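Uncharacterized protein (Chaetomium thermophilum, PDB 3LPZ) probably acts as the Get4 component of the Get pathway, an alpha-solenoid protein that binds Get5 and takes part in tail-anchored protein biogenesis. Local coordinates at residues D83-A88 against I122-K127. Sequence-based numbering, arbitrary orientation.
Sequences DTFRQA and IDWSKK
Arg86 reaches from helix 71-88 to helix 112-128 and meets Asp123 twice, once directly and once through water. Its NH2 donates to OD2 of Asp123 over 3.1 Å in a moderately bent salt bridge (N-H...O 148°) that arrives on the anti side of the carboxylate. Arg86 NE gives its hydrogen to a water oxygen 2.7 Å away, and that water donates in turn to the same OD2. An arginine chain extended from CG to NE carries the guanidinium toward the neighbouring helix, where its plane is tilted against that of the carboxylate. Arg86 NH1 turns back to OD1 of Asp83 in its own helix, close at 2.7 Å but weak in angle, while NH2 also pairs with Glu120. On the far helix Lys127 NZ takes the syn lone pair of Asp123 OD1 at 2.8 Å, and both carboxylate oxygens are thereby engaged. A leucine at Asp123 would probably leave Lys127 NZ without this carboxylate and the bridging water without its acceptor, with the Arg86 guanidinium less firmly fixed.

Beside this network lies the apolar half of the contact. CB of Phe85 sits over one face of the Trp124 indole, 3.6 Å from NE1, in a CH-pi contact, whereas the two rings lie 26° apart in plane and are slid so far that they barely overlap. Trp124 turns its indole away from its own backbone nitrogen (chi1 157°) and in between the helices, where Leu100 of helix 94-104 also touches both aromatics. The indole NE1 is satisfied by the carbonyl of Gln90. Segments 83-88 and 122-127 run nearly parallel, their axes approaching to 10.2 Å, and the arginine charge between them is likely to be compensated from both helices, its orientation set by three carboxylates and a water that together engage every guanidinium nitrogen.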
ATOM      1  N   ASP A  83     -14.763 -12.060 -11.841  1.00 21.05           N
ATOM      2  CA  ASP A  83     -15.908 -11.551 -12.592  0.50 22.60           C
ATOM      3  C   ASP A  83     -17.204 -12.260 -12.162  1.00 22.21           C
ATOM      4  O   ASP A  83     -18.298 -11.688 -12.202  1.00 22.35           O
ATOM      5  CB  ASP A  83     -15.643 -11.648 -14.099  0.50 23.51           C
ATOM      6  CG  ASP A  83     -14.805 -10.479 -14.607  0.50 25.83           C
ATOM      7  OD1 ASP A  83     -15.252  -9.301 -14.522  0.50 28.98           O
ATOM      8  OD2 ASP A  83     -13.689 -10.722 -15.089  0.50 29.10           O
ATOM      9  N   THR A  84     -17.059 -13.517 -11.736  1.00 21.36           N
ATOM     10  CA  THR A  84     -18.185 -14.288 -11.251  1.00 20.57           C
ATOM     11  C   THR A  84     -18.687 -13.699  -9.935  1.00 20.20           C
ATOM     12  O   THR A  84     -19.893 -13.600  -9.748  1.00 20.22           O
ATOM     13  CB  THR A  84     -17.823 -15.784 -11.113  1.00 20.91           C
ATOM     14  OG1 THR A  84     -17.480 -16.287 -12.419  1.00 20.36           O
ATOM     15  CG2 THR A  84     -18.999 -16.600 -10.559  1.00 19.80           C
ATOM     16  N   PHE A  85     -17.773 -13.301  -9.038  1.00 19.56           N
ATOM     17  CA  PHE A  85     -18.157 -12.652  -7.763  1.00 20.21           C
ATOM     18  C   PHE A  85     -18.929 -11.359  -8.056  1.00 20.33           C
ATOM     19  O   PHE A  85     -19.940 -11.060  -7.429  1.00 20.13           O
ATOM     20  CB  PHE A  85     -16.921 -12.332  -6.898  1.00 19.22           C
ATOM     21  CG  PHE A  85     -16.347 -13.522  -6.118  1.00 20.89           C
ATOM     22  CD1 PHE A  85     -17.151 -14.557  -5.651  1.00 22.19           C
ATOM     23  CD2 PHE A  85     -14.994 -13.561  -5.802  1.00 23.46           C
ATOM     24  CE1 PHE A  85     -16.601 -15.640  -4.909  1.00 22.57           C
ATOM     25  CE2 PHE A  85     -14.440 -14.641  -5.064  1.00 23.15           C
ATOM     26  CZ  PHE A  85     -15.252 -15.668  -4.616  1.00 20.89           C
ATOM     27  N   ARG A  86     -18.430 -10.575  -8.994  1.00 21.22           N
ATOM     28  CA  ARG A  86     -19.149  -9.374  -9.446  1.00 23.35           C
ATOM     29  C   ARG A  86     -20.563  -9.620  -9.924  1.00 24.29           C
ATOM     30  O   ARG A  86     -21.488  -8.932  -9.496  1.00 24.63           O
ATOM     31  CB  ARG A  86     -18.428  -8.749 -10.613  1.00 23.86           C
ATOM     32  CG  ARG A  86     -17.184  -8.132 -10.259  1.00 25.17           C
ATOM     33  CD  ARG A  86     -16.757  -7.283 -11.433  1.00 27.97           C
ATOM     34  NE  ARG A  86     -15.522  -6.606 -11.107  1.00 28.37           N
ATOM     35  CZ  ARG A  86     -14.333  -6.970 -11.554  1.00 29.94           C
ATOM     36  NH1 ARG A  86     -14.207  -8.024 -12.386  1.00 30.94           N
ATOM     37  NH2 ARG A  86     -13.281  -6.264 -11.186  1.00 27.82           N
ATOM     38  N   GLN A  87     -20.711 -10.577 -10.846  1.00 25.13           N
ATOM     39  CA  GLN A  87     -22.008 -10.927 -11.422  1.00 26.36           C
ATOM     40  C   GLN A  87     -22.979 -11.478 -10.380  1.00 25.93           C
ATOM     41  O   GLN A  87     -24.177 -11.254 -10.458  1.00 25.86           O
ATOM     42  CB  GLN A  87     -21.835 -11.976 -12.517  1.00 26.97           C
ATOM     43  CG  GLN A  87     -21.242 -11.438 -13.770  1.00 30.41           C
ATOM     44  CD  GLN A  87     -21.397 -12.428 -14.895  1.00 37.54           C
ATOM     45  OE1 GLN A  87     -22.217 -12.226 -15.793  1.00 42.53           O
ATOM     46  NE2 GLN A  87     -20.657 -13.533 -14.832  1.00 38.76           N
ATOM     47  N   ALA A  88     -22.442 -12.210  -9.418  1.00 25.37           N
ATOM     48  CA  ALA A  88     -23.222 -12.737  -8.305  1.00 25.17           C
ATOM     49  C   ALA A  88     -23.596 -11.655  -7.283  1.00 24.74           C
ATOM     50  O   ALA A  88     -24.396 -11.909  -6.412  1.00 24.17           O
ATOM     51  CB  ALA A  88     -22.435 -13.840  -7.611  1.00 25.00           C
ATOM     52  N   ILE A 122      -8.682  -6.420  -6.478  1.00 18.45           N
ATOM     53  CA  ILE A 122      -8.728  -5.190  -5.681  1.00 19.00           C
ATOM     54  C   ILE A 122      -9.943  -4.338  -6.070  1.00 19.06           C
ATOM     55  O   ILE A 122     -10.617  -3.803  -5.181  1.00 19.38           O
ATOM     56  CB  ILE A 122      -7.433  -4.356  -5.810  1.00 18.90           C
ATOM     57  CG1 ILE A 122      -6.228  -5.097  -5.179  1.00 20.93           C
ATOM     58  CG2 ILE A 122      -7.605  -2.902  -5.200  1.00 20.78           C
ATOM     59  CD1 ILE A 122      -6.298  -5.278  -3.682  1.00 22.45           C
ATOM     60  N   ASP A 123     -10.213  -4.231  -7.375  1.00 19.05           N
ATOM     61  CA  ASP A 123     -11.333  -3.432  -7.893  1.00 20.42           C
ATOM     62  C   ASP A 123     -12.662  -4.035  -7.448  1.00 19.44           C
ATOM     63  O   ASP A 123     -13.559  -3.318  -7.005  1.00 19.87           O
ATOM     64  CB  ASP A 123     -11.299  -3.311  -9.432  1.00 21.49           C
ATOM     65  CG  ASP A 123     -12.533  -2.626  -9.985  1.00 25.01           C
ATOM     66  OD1 ASP A 123     -12.579  -1.374  -9.993  1.00 31.08           O
ATOM     67  OD2 ASP A 123     -13.477  -3.328 -10.383  1.00 28.11           O
ATOM     68  N   TRP A 124     -12.795  -5.349  -7.521  1.00 18.22           N
ATOM     69  CA  TRP A 124     -14.013  -5.951  -6.967  1.00 17.96           C
ATOM     70  C   TRP A 124     -14.133  -5.611  -5.466  1.00 17.76           C
ATOM     71  O   TRP A 124     -15.206  -5.282  -4.987  1.00 17.79           O
ATOM     72  CB  TRP A 124     -14.031  -7.462  -7.197  1.00 16.68           C
ATOM     73  CG  TRP A 124     -14.920  -8.218  -6.231  1.00 17.67           C
ATOM     74  CD1 TRP A 124     -16.291  -8.391  -6.314  1.00 16.30           C
ATOM     75  CD2 TRP A 124     -14.503  -8.912  -5.048  1.00 16.99           C
ATOM     76  NE1 TRP A 124     -16.723  -9.168  -5.277  1.00 17.38           N
ATOM     77  CE2 TRP A 124     -15.657  -9.490  -4.475  1.00 17.75           C
ATOM     78  CE3 TRP A 124     -13.258  -9.112  -4.421  1.00 18.81           C
ATOM     79  CZ2 TRP A 124     -15.614 -10.253  -3.295  1.00 17.14           C
ATOM     80  CZ3 TRP A 124     -13.210  -9.862  -3.248  1.00 17.32           C
ATOM     81  CH2 TRP A 124     -14.389 -10.431  -2.699  1.00 18.36           C
ATOM     82  N   SER A 125     -13.022  -5.664  -4.737  1.00 17.94           N
ATOM     83  CA  SER A 125     -13.079  -5.422  -3.293  1.00 18.29           C
ATOM     84  C   SER A 125     -13.457  -3.944  -2.974  1.00 19.30           C
ATOM     85  O   SER A 125     -14.055  -3.670  -1.944  1.00 20.01           O
ATOM     86  CB  SER A 125     -11.773  -5.833  -2.618  1.00 17.57           C
ATOM     87  OG  SER A 125     -10.765  -4.840  -2.769  1.00 17.51           O
ATOM     88  N   LYS A 126     -13.100  -3.010  -3.851  1.00 19.82           N
ATOM     89  CA  LYS A 126     -13.481  -1.599  -3.666  1.00 21.39           C
ATOM     90  C   LYS A 126     -14.977  -1.409  -3.833  1.00 22.16           C
ATOM     91  O   LYS A 126     -15.628  -0.706  -3.036  1.00 22.67           O
ATOM     92  CB  LYS A 126     -12.774  -0.697  -4.681  1.00 21.25           C
ATOM     93  CG  LYS A 126     -11.270  -0.663  -4.576  1.00 21.87           C
ATOM     94  CD  LYS A 126     -10.733   0.201  -5.715  1.00 27.14           C
ATOM     95  CE  LYS A 126      -9.341   0.651  -5.459  1.00 27.74           C
ATOM     96  NZ  LYS A 126      -8.897   1.501  -6.596  1.00 31.13           N
ATOM     97  N   LYS A 127     -15.515  -2.028  -4.883  1.00 22.19           N
ATOM     98  CA  LYS A 127     -16.918  -1.868  -5.239  1.00 23.35           C
ATOM     99  C   LYS A 127     -17.854  -2.754  -4.416  1.00 22.35           C
ATOM    100  O   LYS A 127     -18.990  -2.384  -4.179  1.00 23.55           O
ATOM    101  CB  LYS A 127     -17.084  -2.098  -6.755  1.00 23.79           C
ATOM    102  CG  LYS A 127     -16.606  -0.849  -7.514  1.00 28.71           C
ATOM    103  CD  LYS A 127     -16.374  -1.039  -8.990  1.00 34.07           C
ATOM    104  CE  LYS A 127     -15.903   0.287  -9.571  1.00 38.35           C
ATOM    105  NZ  LYS A 127     -14.842   0.070 -10.591  1.00 40.97           N
TER
HETATM  106  O   HOH W   1     -15.824  -4.407  -9.575  1.00 45.69           O